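Local coordinates for protein type III restriction-modification enzyme EcoP15I Mod subunit (Escherichia coli, PDB 4ZCF) that transfers a methyl group from S-adenosylmethionine to one adenine of the asymmetric DNA site 5'-CAGCAG-3' and, together with the Res subunit, supports DNA restriction, at residues K107-A112 with R186-E191; G100-V105 with D439-S444; T446-V451 with Y462-V467; K508-M513 with S555-P560. One frame throughout, in Å; residues are numbered along the deposited sequence.

Contact 1: residues K107-A112 with R186-E191; sequences KHMVNA and RELMRE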
loop_
_atom_site.group_PDB
_atom_site.type_symbol
_atom_site.label_atom_id
_atom_site.label_comp_id
_atom_site.label_asym_id
_atom_site.label_seq_id
_atom_site.Cartn_x
_atom_site.Cartn_y
_atom_site.Cartn_z
ATOM N N LYS A 107 6.575 5.287 18.240
ATOM C CA LYS A 107 7.358 6.528 18.123
ATOM C C LYS A 107 8.801 6.361 18.623
ATOM O O LYS A 107 9.707 6.947 18.017
ATOM C CB LYS A 107 6.682 7.693 18.839
ATOM C CG LYS A 107 5.446 8.224 18.119
ATOM C CD LYS A 107 4.790 9.286 18.963
ATOM C CE LYS A 107 3.587 9.881 18.294
ATOM N NZ LYS A 107 2.942 10.891 19.176
ATOM N N HIS A 108 9.035 5.547 19.688
ATOM C CA HIS A 108 10.401 5.288 20.193
ATOM C C HIS A 108 11.206 4.369 19.226
ATOM O O HIS A 108 12.453 4.346 19.268
ATOM C CB HIS A 108 10.368 4.637 21.594
ATOM C CG HIS A 108 10.049 5.565 22.731
ATOM N ND1 HIS A 108 11.011 6.353 23.304
ATOM C CD2 HIS A 108 8.889 5.739 23.406
ATOM C CE1 HIS A 108 10.403 7.022 24.265
ATOM N NE2 HIS A 108 9.122 6.693 24.354
ATOM N N MET A 109 10.496 3.581 18.385
ATOM C CA MET A 109 11.147 2.612 17.483
ATOM C C MET A 109 11.695 3.216 16.200
ATOM O O MET A 109 12.614 2.656 15.612
ATOM C CB MET A 109 10.209 1.446 17.159
ATOM C CG MET A 109 9.731 0.703 18.396
ATOM S SD MET A 109 8.586 -0.661 18.072
ATOM C CE MET A 109 9.605 -1.708 16.977
ATOM N N VAL A 110 11.140 4.359 15.783
ATOM C CA VAL A 110 11.453 5.084 14.550
ATOM C C VAL A 110 12.936 5.269 14.249
ATOM O O VAL A 110 13.373 4.935 13.143
ATOM C CB VAL A 110 10.603 6.369 14.412
ATOM C CG1 VAL A 110 11.021 7.183 13.196
ATOM C CG2 VAL A 110 9.115 6.027 14.335
ATOM N N ASN A 111 13.726 5.746 15.234
ATOM C CA ASN A 111 15.166 5.940 15.021
ATOM C C ASN A 111 15.919 4.667 14.796
ATOM O O ASN A 111 16.935 4.699 14.106
ATOM C CB ASN A 111 15.810 6.714 16.162
ATOM C CG ASN A 111 15.274 8.108 16.357
ATOM O OD1 ASN A 111 14.369 8.580 15.653
ATOM N ND2 ASN A 111 15.830 8.795 17.342
ATOM N N ALA A 112 15.447 3.541 15.371
ATOM C CA ALA A 112 16.157 2.261 15.246
ATOM C C ALA A 112 15.540 1.263 14.263
ATOM O O ALA A 112 16.283 0.529 13.614
ATOM C CB ALA A 112 16.343 1.620 16.629
ATOM N N ARG A 186 3.786 2.543 9.277
ATOM C CA ARG A 186 4.271 2.585 7.876
ATOM C C ARG A 186 5.780 2.894 7.778
ATOM O O ARG A 186 6.489 2.305 6.958
ATOM C CB ARG A 186 3.449 3.584 7.033
ATOM C CG ARG A 186 3.755 3.564 5.530
ATOM C CD ARG A 186 3.174 4.790 4.869
ATOM N NE ARG A 186 3.359 4.811 3.421
ATOM C CZ ARG A 186 4.407 5.351 2.808
ATOM N NH1 ARG A 186 5.400 5.880 3.516
ATOM N NH2 ARG A 186 4.487 5.342 1.483
ATOM N N GLU A 187 6.256 3.788 8.654
ATOM C CA GLU A 187 7.626 4.234 8.776
ATOM C C GLU A 187 8.581 3.098 9.125
ATOM O O GLU A 187 9.721 3.106 8.660
ATOM C CB GLU A 187 7.716 5.333 9.837
ATOM C CG GLU A 187 6.708 6.478 9.669
ATOM C CD GLU A 187 6.983 7.767 10.424
ATOM O OE1 GLU A 187 8.133 7.960 10.880
ATOM O OE2 GLU A 187 6.060 8.610 10.517
ATOM N N LEU A 188 8.112 2.096 9.909
ATOM C CA LEU A 188 8.928 0.961 10.367
ATOM C C LEU A 188 9.095 -0.130 9.344
ATOM O O LEU A 188 10.017 -0.953 9.442
ATOM C CB LEU A 188 8.357 0.375 11.662
ATOM C CG LEU A 188 8.166 1.329 12.872
ATOM C CD1 LEU A 188 7.802 0.524 14.099
ATOM C CD2 LEU A 188 9.432 2.194 13.142
ATOM N N MET A 189 8.214 -0.107 8.330
ATOM C CA MET A 189 8.149 -1.075 7.255
ATOM C C MET A 189 9.243 -0.925 6.261
ATOM O O MET A 189 9.417 0.142 5.678
ATOM C CB MET A 189 6.807 -0.960 6.538
ATOM C CG MET A 189 5.647 -1.476 7.343
ATOM S SD MET A 189 4.030 -1.177 6.593
ATOM C CE MET A 189 4.178 -2.210 5.190
ATOM N N ARG A 190 9.914 -2.041 5.970
ATOM C CA ARG A 190 10.905 -2.187 4.901
ATOM C C ARG A 190 10.136 -1.915 3.582
ATOM O O ARG A 190 8.919 -2.161 3.518
ATOM C CB ARG A 190 11.367 -3.643 4.890
ATOM C CG ARG A 190 12.795 -3.902 5.330
ATOM C CD ARG A 190 13.016 -5.373 5.708
ATOM N NE ARG A 190 13.019 -6.266 4.546
ATOM C CZ ARG A 190 13.451 -7.531 4.553
ATOM N NH1 ARG A 190 13.916 -8.080 5.674
ATOM N NH2 ARG A 190 13.420 -8.258 3.437
ATOM N N GLU A 191 10.815 -1.421 2.543
ATOM C CA GLU A 191 10.152 -1.140 1.259
ATOM C C GLU A 191 9.452 -2.379 0.675
ATOM O O GLU A 191 8.368 -2.270 0.120
ATOM C CB GLU A 191 11.144 -0.548 0.264
ATOM C CG GLU A 191 11.565 0.865 0.638
ATOM C CD GLU A 191 11.014 1.942 -0.274
ATOM O OE1 GLU A 191 11.636 2.191 -1.335
ATOM O OE2 GLU A 191 9.949 2.516 0.053
#
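Leu188 meets Met109 and Val110 at about a right angle to both side chains, its two methyls dividing the work. CD1 goes to the methionine, 4.0 Å from Met109 CB and 4.1 Å from Met109 CE; the terminal methyl can turn back to this point because the otherwise straight chain bends at its last torsion (chi3 59°). CD2 presses on the helix backbone instead, 3.8 Å from Val110 CA, and on the side chain of that residue, 4.0 Å from Val110 CG2. The closest CA pair, Val110 and Leu188 at 6.4 Å, shows how near the two segments come here. Beside this apolar centre, Glu187 lays its carboxylate against the valine at a slant, with OE1 3.8 Å from Val110 CG1. That oxygen also forms a long, weak ion pair with Arg145 of the neighbouring Res subunit, which packs on Val110 as well, so this edge of the contact borders the subunit interface. Leu188 further touches Leu106, Tyr113 and Val117. Packing of helix 102-113 against the C-terminal end of helix 171-188, next to strand 117-122, is as expected for the helical layers that cover the sheet of a Rossmann-like methyltransferase.

Contact 2: residues G100-V105 with D439-S444; sequences GDNLEV and DFFAGS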
loop_
_atom_site.group_PDB
_atom_site.type_symbol
_atom_site.label_atom_id
_atom_site.label_comp_id
_atom_site.label_asym_id
_atom_site.label_seq_id
_atom_site.Cartn_x
_atom_site.Cartn_y
_atom_site.Cartn_z
ATOM N N GLY A 100 3.182 -0.640 27.339
ATOM C CA GLY A 100 2.807 0.754 27.172
ATOM C C GLY A 100 1.910 0.968 25.979
ATOM O O GLY A 100 1.585 0.022 25.251
ATOM N N ASP A 101 1.493 2.232 25.787
ATOM C CA ASP A 101 0.663 2.687 24.675
ATOM C C ASP A 101 1.437 2.384 23.420
ATOM O O ASP A 101 2.616 2.730 23.342
ATOM C CB ASP A 101 0.411 4.195 24.803
ATOM C CG ASP A 101 -0.396 4.833 23.696
ATOM O OD1 ASP A 101 -1.456 4.267 23.328
ATOM O OD2 ASP A 101 -0.013 5.937 23.250
ATOM N N ASN A 102 0.808 1.652 22.476
ATOM C CA ASN A 102 1.424 1.230 21.214
ATOM C C ASN A 102 1.898 2.404 20.350
ATOM O O ASN A 102 2.974 2.301 19.755
ATOM C CB ASN A 102 0.512 0.267 20.442
ATOM C CG ASN A 102 -0.923 0.732 20.281
ATOM O OD1 ASN A 102 -1.230 1.921 20.146
ATOM N ND2 ASN A 102 -1.836 -0.204 20.279
ATOM N N LEU A 103 1.126 3.528 20.313
ATOM C CA LEU A 103 1.495 4.736 19.555
ATOM C C LEU A 103 2.782 5.337 20.079
ATOM O O LEU A 103 3.682 5.668 19.286
ATOM C CB LEU A 103 0.364 5.785 19.562
ATOM C CG LEU A 103 0.584 7.049 18.700
ATOM C CD1 LEU A 103 1.003 6.698 17.275
ATOM C CD2 LEU A 103 -0.634 7.953 18.717
ATOM N N GLU A 104 2.885 5.445 21.422
ATOM C CA GLU A 104 4.066 5.949 22.121
ATOM C C GLU A 104 5.262 4.998 21.903
ATOM O O GLU A 104 6.366 5.453 21.556
ATOM C CB GLU A 104 3.740 6.127 23.612
ATOM C CG GLU A 104 4.801 6.895 24.384
ATOM C CD GLU A 104 4.937 8.389 24.148
ATOM O OE1 GLU A 104 4.088 8.979 23.442
ATOM O OE2 GLU A 104 5.888 8.976 24.711
ATOM N N VAL A 105 5.011 3.674 22.028
ATOM C CA VAL A 105 6.024 2.635 21.789
ATOM C C VAL A 105 6.565 2.648 20.345
ATOM O O VAL A 105 7.769 2.540 20.164
ATOM C CB VAL A 105 5.580 1.237 22.266
ATOM C CG1 VAL A 105 6.575 0.176 21.838
ATOM C CG2 VAL A 105 5.368 1.206 23.780
ATOM N N ASP A 439 3.558 -6.994 16.021
ATOM C CA ASP A 439 2.140 -6.935 16.413
ATOM C C ASP A 439 2.028 -5.894 17.502
ATOM O O ASP A 439 2.569 -6.098 18.570
ATOM C CB ASP A 439 1.589 -8.304 16.899
ATOM C CG ASP A 439 0.072 -8.410 16.975
ATOM O OD1 ASP A 439 -0.598 -7.378 17.249
ATOM O OD2 ASP A 439 -0.448 -9.492 16.715
ATOM N N PHE A 440 1.395 -4.761 17.228
ATOM C CA PHE A 440 1.270 -3.696 18.232
ATOM C C PHE A 440 -0.061 -3.673 18.992
ATOM O O PHE A 440 -0.295 -2.772 19.778
ATOM C CB PHE A 440 1.754 -2.329 17.708
ATOM C CG PHE A 440 1.116 -1.823 16.430
ATOM C CD1 PHE A 440 -0.034 -1.031 16.470
ATOM C CD2 PHE A 440 1.691 -2.090 15.197
ATOM C CE1 PHE A 440 -0.624 -0.561 15.289
ATOM C CE2 PHE A 440 1.112 -1.609 14.020
ATOM C CZ PHE A 440 -0.048 -0.857 14.069
ATOM N N PHE A 441 -0.900 -4.716 18.795
ATOM C CA PHE A 441 -2.160 -5.009 19.501
ATOM C C PHE A 441 -2.005 -6.475 19.912
ATOM O O PHE A 441 -2.838 -7.293 19.521
ATOM C CB PHE A 441 -3.408 -4.845 18.586
ATOM C CG PHE A 441 -3.818 -3.417 18.296
ATOM C CD1 PHE A 441 -4.517 -2.669 19.244
ATOM C CD2 PHE A 441 -3.484 -2.809 17.089
ATOM C CE1 PHE A 441 -4.892 -1.352 18.973
ATOM C CE2 PHE A 441 -3.853 -1.488 16.831
ATOM C CZ PHE A 441 -4.556 -0.768 17.770
ATOM N N ALA A 442 -0.906 -6.824 20.651
ATOM C CA ALA A 442 -0.563 -8.197 21.054
ATOM C C ALA A 442 -1.748 -9.128 21.352
ATOM O O ALA A 442 -1.759 -10.288 20.900
ATOM C CB ALA A 442 0.410 -8.192 22.226
ATOM N N GLY A 443 -2.723 -8.591 22.091
ATOM C CA GLY A 443 -3.913 -9.289 22.538
ATOM C C GLY A 443 -3.546 -10.288 23.610
ATOM O O GLY A 443 -3.226 -9.902 24.729
ATOM N N SER A 444 -3.535 -11.577 23.234
ATOM C CA SER A 444 -3.201 -12.725 24.057
ATOM C C SER A 444 -1.761 -13.185 23.876
ATOM O O SER A 444 -1.290 -13.970 24.693
ATOM C CB SER A 444 -4.163 -13.876 23.763
ATOM O OG SER A 444 -4.356 -14.153 22.385
#
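Asn102, the first residue of helix 102-113, meets Phe440 and Phe441 in the loop that follows strand 434-439. The loop sequence matches the FxGxG motif, which in N6-adenine methyltransferases characteristically contributes to the S-adenosylmethionine site; its position, between a central strand and helix 446-455 of a Rossmann-like fold, agrees with that. Asp439 starts the loop with an Asx turn: its OD1 accepts from Phe441 N at 3.1 Å, which fixes the direction of the chain just before the contact, while OD2 is hydrogen-bonded to Thr447 OG1. Phe440 comes next and provides the acceptor. Asn102 CG sits between backbone N and carbonyl carbon (chi1 49°), which sends the amide toward the loop, and ND2 donates to Phe440 O over 3.0 Å, standing 33° out of the carbonyl plane. The CB atoms of Asn102 and Phe440 lie 4.0 Å apart, and the Phe440 ring continues to Ala185, Ile120 and Ile122. The other end of the amide is used too, since Asn102 OD1 accepts from Arg181 NE; Arg181 also forms a salt bridge with Asp101, the N-cap residue of the helix. With an alanine here, CB would stay near the loop, but Phe440 O would probably lose this donor and Arg181 NE this acceptor, weakening the tie between helix start and loop. Phe441 turns one ring face to the same amide, the planes 70° apart: ND2 sits above that face toward its rim, 3.5 Å from Phe441 CE1.

Contact 3: residues T446-V451 with Y462-V467; sequences TTAHTV and YQFITV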
loop_
_atom_site.group_PDB
_atom_site.type_symbol
_atom_site.label_atom_id
_atom_site.label_comp_id
_atom_site.label_asym_id
_atom_site.label_seq_id
_atom_site.Cartn_x
_atom_site.Cartn_y
_atom_site.Cartn_z
ATOM N N THR A 446 -0.697 -14.260 20.570
ATOM C CA THR A 446 -0.814 -15.185 19.427
ATOM C C THR A 446 0.307 -15.106 18.389
ATOM O O THR A 446 0.796 -16.157 17.958
ATOM C CB THR A 446 -2.166 -15.000 18.761
ATOM O OG1 THR A 446 -3.183 -14.963 19.764
ATOM C CG2 THR A 446 -2.441 -16.039 17.692
ATOM N N THR A 447 0.663 -13.880 17.944
ATOM C CA THR A 447 1.689 -13.692 16.903
ATOM C C THR A 447 3.056 -14.143 17.385
ATOM O O THR A 447 3.792 -14.781 16.652
ATOM C CB THR A 447 1.656 -12.240 16.354
ATOM O OG1 THR A 447 0.324 -11.914 16.005
ATOM C CG2 THR A 447 2.497 -12.066 15.130
ATOM N N ALA A 448 3.385 -13.795 18.623
ATOM C CA ALA A 448 4.631 -14.128 19.297
ATOM C C ALA A 448 4.738 -15.644 19.417
ATOM O O ALA A 448 5.747 -16.204 19.023
ATOM C CB ALA A 448 4.653 -13.465 20.663
ATOM N N HIS A 449 3.645 -16.305 19.846
ATOM C CA HIS A 449 3.542 -17.754 19.981
ATOM C C HIS A 449 3.809 -18.416 18.624
ATOM O O HIS A 449 4.652 -19.309 18.531
ATOM C CB HIS A 449 2.163 -18.139 20.553
ATOM C CG HIS A 449 2.029 -19.580 20.967
ATOM N ND1 HIS A 449 0.991 -19.998 21.797
ATOM C CD2 HIS A 449 2.780 -20.661 20.636
ATOM C CE1 HIS A 449 1.138 -21.305 21.929
ATOM N NE2 HIS A 449 2.210 -21.747 21.266
ATOM N N THR A 450 3.133 -17.934 17.573
ATOM C CA THR A 450 3.277 -18.381 16.194
ATOM C C THR A 450 4.744 -18.318 15.746
ATOM O O THR A 450 5.179 -19.203 15.024
ATOM C CB THR A 450 2.330 -17.549 15.310
ATOM O OG1 THR A 450 0.968 -17.796 15.696
ATOM C CG2 THR A 450 2.515 -17.815 13.834
ATOM N N VAL A 451 5.509 -17.299 16.176
ATOM C CA VAL A 451 6.944 -17.183 15.850
ATOM C C VAL A 451 7.728 -18.307 16.574
ATOM O O VAL A 451 8.581 -18.939 15.946
ATOM C CB VAL A 451 7.530 -15.751 16.065
ATOM C CG1 VAL A 451 9.036 -15.733 15.874
ATOM C CG2 VAL A 451 6.871 -14.738 15.117
ATOM N N TYR A 462 12.613 -16.012 12.544
ATOM C CA TYR A 462 11.968 -14.700 12.553
ATOM C C TYR A 462 12.186 -14.117 13.951
ATOM O O TYR A 462 12.498 -14.855 14.883
ATOM C CB TYR A 462 10.448 -14.782 12.302
ATOM C CG TYR A 462 10.021 -15.616 11.117
ATOM C CD1 TYR A 462 10.237 -15.175 9.810
ATOM C CD2 TYR A 462 9.314 -16.801 11.294
ATOM C CE1 TYR A 462 9.838 -15.939 8.712
ATOM C CE2 TYR A 462 8.880 -17.550 10.204
ATOM C CZ TYR A 462 9.167 -17.127 8.915
ATOM O OH TYR A 462 8.763 -17.877 7.846
ATOM N N GLN A 463 12.010 -12.804 14.109
ATOM C CA GLN A 463 12.100 -12.185 15.420
ATOM C C GLN A 463 10.767 -11.521 15.649
ATOM O O GLN A 463 10.218 -10.895 14.744
ATOM C CB GLN A 463 13.212 -11.141 15.472
ATOM C CG GLN A 463 14.520 -11.614 14.881
ATOM C CD GLN A 463 15.310 -10.437 14.409
ATOM O OE1 GLN A 463 15.884 -9.681 15.210
ATOM N NE2 GLN A 463 15.312 -10.237 13.093
ATOM N N PHE A 464 10.212 -11.675 16.823
ATOM C CA PHE A 464 8.949 -11.018 17.074
ATOM C C PHE A 464 9.138 -9.776 17.937
ATOM O O PHE A 464 9.992 -9.752 18.827
ATOM C CB PHE A 464 7.897 -11.994 17.674
ATOM C CG PHE A 464 8.017 -12.376 19.141
ATOM C CD1 PHE A 464 7.744 -11.447 20.149
ATOM C CD2 PHE A 464 8.286 -13.691 19.515
ATOM C CE1 PHE A 464 7.825 -11.805 21.504
ATOM C CE2 PHE A 464 8.357 -14.051 20.870
ATOM C CZ PHE A 464 8.122 -13.108 21.854
ATOM N N ILE A 465 8.310 -8.765 17.691
ATOM C CA ILE A 465 8.207 -7.567 18.506
ATOM C C ILE A 465 6.708 -7.425 18.683
ATOM O O ILE A 465 6.004 -7.389 17.679
ATOM C CB ILE A 465 8.850 -6.283 17.894
ATOM C CG1 ILE A 465 10.313 -6.470 17.507
ATOM C CG2 ILE A 465 8.679 -5.081 18.823
ATOM C CD1 ILE A 465 10.854 -5.377 16.542
ATOM N N THR A 466 6.211 -7.470 19.937
ATOM C CA THR A 466 4.787 -7.282 20.261
ATOM C C THR A 466 4.591 -6.239 21.351
ATOM O O THR A 466 5.352 -6.190 22.310
ATOM C CB THR A 466 3.957 -8.586 20.493
ATOM O OG1 THR A 466 4.314 -9.209 21.737
ATOM C CG2 THR A 466 4.031 -9.579 19.315
ATOM N N VAL A 467 3.558 -5.409 21.185
ATOM C CA VAL A 467 3.214 -4.330 22.100
ATOM C C VAL A 467 1.848 -4.567 22.748
ATOM O O VAL A 467 0.907 -4.973 22.079
ATOM C CB VAL A 467 3.336 -2.929 21.436
ATOM C CG1 VAL A 467 3.357 -1.827 22.501
ATOM C CG2 VAL A 467 4.590 -2.847 20.555
#
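Helix 446-451 and strand 462-467 run almost antiparallel, their N-to-C directions 166° apart and their axes 8.3 Å apart at closest approach. Ala448 and Phe464 form the nearest backbone pair, with CA atoms 5.8 Å apart, a separation that the small alanine permits. Its CB stands over the centre of the Phe464 ring, 3.5 Å from the centroid and 4° off the normal, a clear CH-pi contact. The ring lies there because CG of Phe464 is placed between backbone N and carbonyl carbon (chi1 76°). One helical turn on, Val451 comes to the edge of the same ring with its CB; its branches part, CG2 lying 3.9 Å from Phe464 CB and CG1 4.0 Å from Tyr462 CB. At the far end of the contact, Thr466 offers its methyl to the alanine, with CG2 4.2 Å from Ala448 CB. This is helix-on-sheet packing within the beta-alpha-beta unit of strand 434-439, helix 446-455 and strand 461-468. His95 stacks on Phe464, and Phe452 meets it edge to face. Inside the helix, Thr450 N and OG1 grip Thr446 O from opposite faces. All five touching residues are buried, and their side chains meet through apolar atoms, Tyr462 OH being hydrogen-bonded to Gly433 N; adhesion therefore probably rests on shape and exclusion of water.

Contact 4: residues K508-M513 with S555-P560; sequences KVYQLM and SLLTTP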
loop_
_atom_site.group_PDB
_atom_site.type_symbol
_atom_site.label_atom_id
_atom_site.label_comp_id
_atom_site.label_asym_id
_atom_site.label_seq_id
_atom_site.Cartn_x
_atom_site.Cartn_y
_atom_site.Cartn_z
ATOM N N LYS A 508 12.795 -10.729 25.492
ATOM C CA LYS A 508 13.127 -9.636 26.394
ATOM C C LYS A 508 11.916 -8.735 26.604
ATOM O O LYS A 508 11.108 -8.559 25.691
ATOM C CB LYS A 508 14.343 -8.853 25.889
ATOM C CG LYS A 508 15.675 -9.495 26.292
ATOM C CD LYS A 508 16.886 -9.002 25.503
ATOM C CE LYS A 508 17.224 -7.530 25.627
ATOM N NZ LYS A 508 18.363 -7.154 24.736
ATOM N N VAL A 509 11.758 -8.220 27.838
ATOM C CA VAL A 509 10.673 -7.308 28.231
ATOM C C VAL A 509 11.250 -5.882 28.355
ATOM O O VAL A 509 12.373 -5.701 28.820
ATOM C CB VAL A 509 9.880 -7.765 29.502
ATOM C CG1 VAL A 509 8.794 -6.763 29.897
ATOM C CG2 VAL A 509 9.256 -9.136 29.292
ATOM N N TYR A 510 10.483 -4.904 27.864
ATOM C CA TYR A 510 10.738 -3.474 27.884
ATOM C C TYR A 510 9.439 -2.810 28.238
ATOM O O TYR A 510 8.380 -3.386 27.987
ATOM C CB TYR A 510 11.231 -2.984 26.520
ATOM C CG TYR A 510 12.691 -3.276 26.308
ATOM C CD1 TYR A 510 13.665 -2.392 26.745
ATOM C CD2 TYR A 510 13.105 -4.480 25.751
ATOM C CE1 TYR A 510 15.021 -2.673 26.583
ATOM C CE2 TYR A 510 14.460 -4.783 25.604
ATOM C CZ TYR A 510 15.413 -3.889 26.045
ATOM O OH TYR A 510 16.743 -4.170 25.862
ATOM N N GLN A 511 9.512 -1.646 28.880
ATOM C CA GLN A 511 8.338 -0.890 29.318
ATOM C C GLN A 511 8.539 0.621 29.244
ATOM O O GLN A 511 9.663 1.107 29.366
ATOM C CB GLN A 511 7.926 -1.298 30.743
ATOM C CG GLN A 511 9.045 -1.184 31.784
ATOM C CD GLN A 511 8.679 -1.953 33.011
ATOM O OE1 GLN A 511 7.825 -1.540 33.806
ATOM N NE2 GLN A 511 9.266 -3.130 33.152
ATOM N N LEU A 512 7.441 1.358 29.058
ATOM C CA LEU A 512 7.495 2.817 29.045
ATOM C C LEU A 512 7.671 3.330 30.483
ATOM O O LEU A 512 7.039 2.803 31.412
ATOM C CB LEU A 512 6.227 3.434 28.426
ATOM C CG LEU A 512 6.010 3.315 26.938
ATOM C CD1 LEU A 512 4.690 3.915 26.575
ATOM C CD2 LEU A 512 7.147 3.950 26.140
ATOM N N MET A 513 8.515 4.368 30.656
ATOM C CA MET A 513 8.789 4.980 31.982
ATOM C C MET A 513 8.455 6.453 31.958
ATOM O O MET A 513 8.681 7.085 30.917
ATOM C CB MET A 513 10.280 4.846 32.378
ATOM C CG MET A 513 10.773 3.429 32.446
ATOM S SD MET A 513 10.066 2.444 33.792
ATOM C CE MET A 513 11.093 2.960 35.148
ATOM N N SER A 555 20.249 2.261 17.826
ATOM C CA SER A 555 20.618 0.856 18.057
ATOM C C SER A 555 19.377 0.010 18.383
ATOM O O SER A 555 18.567 0.414 19.220
ATOM C CB SER A 555 21.675 0.725 19.162
ATOM O OG SER A 555 22.516 1.864 19.282
ATOM N N LEU A 556 19.245 -1.167 17.737
ATOM C CA LEU A 556 18.129 -2.109 17.942
ATOM C C LEU A 556 18.147 -2.634 19.370
ATOM O O LEU A 556 19.237 -2.878 19.900
ATOM C CB LEU A 556 18.226 -3.328 16.992
ATOM C CG LEU A 556 18.508 -3.107 15.508
ATOM C CD1 LEU A 556 19.114 -4.366 14.890
ATOM C CD2 LEU A 556 17.259 -2.691 14.755
ATOM N N LEU A 557 16.955 -2.876 19.975
ATOM C CA LEU A 557 16.864 -3.415 21.348
ATOM C C LEU A 557 17.542 -4.775 21.547
ATOM O O LEU A 557 17.730 -5.201 22.680
ATOM C CB LEU A 557 15.422 -3.411 21.897
ATOM C CG LEU A 557 14.728 -2.046 21.962
ATOM C CD1 LEU A 557 13.257 -2.184 22.331
ATOM C CD2 LEU A 557 15.421 -1.117 22.948
ATOM N N THR A 558 17.956 -5.420 20.459
ATOM C CA THR A 558 18.638 -6.720 20.482
ATOM C C THR A 558 20.167 -6.581 20.527
ATOM O O THR A 558 20.839 -7.519 20.963
ATOM C CB THR A 558 18.129 -7.645 19.354
ATOM O OG1 THR A 558 18.317 -7.016 18.074
ATOM C CG2 THR A 558 16.681 -8.061 19.557
ATOM N N THR A 559 20.703 -5.416 20.078
ATOM C CA THR A 559 22.130 -5.065 20.095
ATOM C C THR A 559 22.598 -5.071 21.575
ATOM O O THR A 559 21.887 -4.547 22.445
ATOM C CB THR A 559 22.355 -3.697 19.404
ATOM O OG1 THR A 559 21.761 -3.698 18.101
ATOM C CG2 THR A 559 23.824 -3.324 19.278
ATOM N N PRO A 560 23.748 -5.694 21.910
ATOM C CA PRO A 560 24.152 -5.719 23.317
ATOM C C PRO A 560 24.893 -4.458 23.767
ATOM O O PRO A 560 25.565 -3.785 22.979
ATOM C CB PRO A 560 25.014 -6.988 23.418
ATOM C CG PRO A 560 25.185 -7.506 21.989
ATOM C CD PRO A 560 24.727 -6.420 21.075
#
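Lys508 NZ donates to Leu557 O over 2.9 Å, lying in the carbonyl plane with a C=O...N angle of 157°, the one assigned hydrogen bond between strand 508-513 and loop 555-560. The lysine reaches the oxygen by a single bend in its chain (chi3 62°), the other torsions beyond CB being extended. Tyr510 OH lies 3.5 Å from Leu557 O. Away from that polar end the contact is apolar. Leu557 lies along one face of the Tyr510 ring, the two side chains sliding past each other in opposite directions: CD1 stands over the middle of the ring, 4.2 Å from its centroid and 12° off the normal, while CD2 is 4.0 Å from Tyr510 CE1. Leu557 is presented by a type I beta turn, Leu556 to Thr559, closed by Thr559 N bonding to Leu556 O at 2.9 Å. The turn belongs to the C-terminal domain, between helix 539-552 and strand 562-566, whereas strand 508-514 lies in the large methylase sheet beside strand 96-99; the contact thus joins the two parts. A serine in place of Tyr510 takes away the ring face on which Leu557 CD1 and CD2 rest and would probably open a gap against the turn. Leu557 N is held separately, by the hydroxyl of Tyr113 in helix 102-113.

Overall arrangement
Contact 3 is the fully buried one, its interface made of apolar side chains and a ring face; contacts 1, 2 and 4 are partly buried, and of these contact 1 alone borders the Res subunit. Contacts 1 and 2 share helix 102-113, which reaches the loop with its own amide at its start and packs through aliphatic groups further along. Contacts 2 and 3 are joined by the probable hydrogen bond between Asp439 O and Val467 N (2.9 Å), and contact 1 meets contact 3 where Met109 packs on Ile465. Contact 4, the farthest from the chain centre, mixes a lysine-carbonyl bond with CH-pi packing; its strand sends Leu512 against the helix used by contacts 1 and 2.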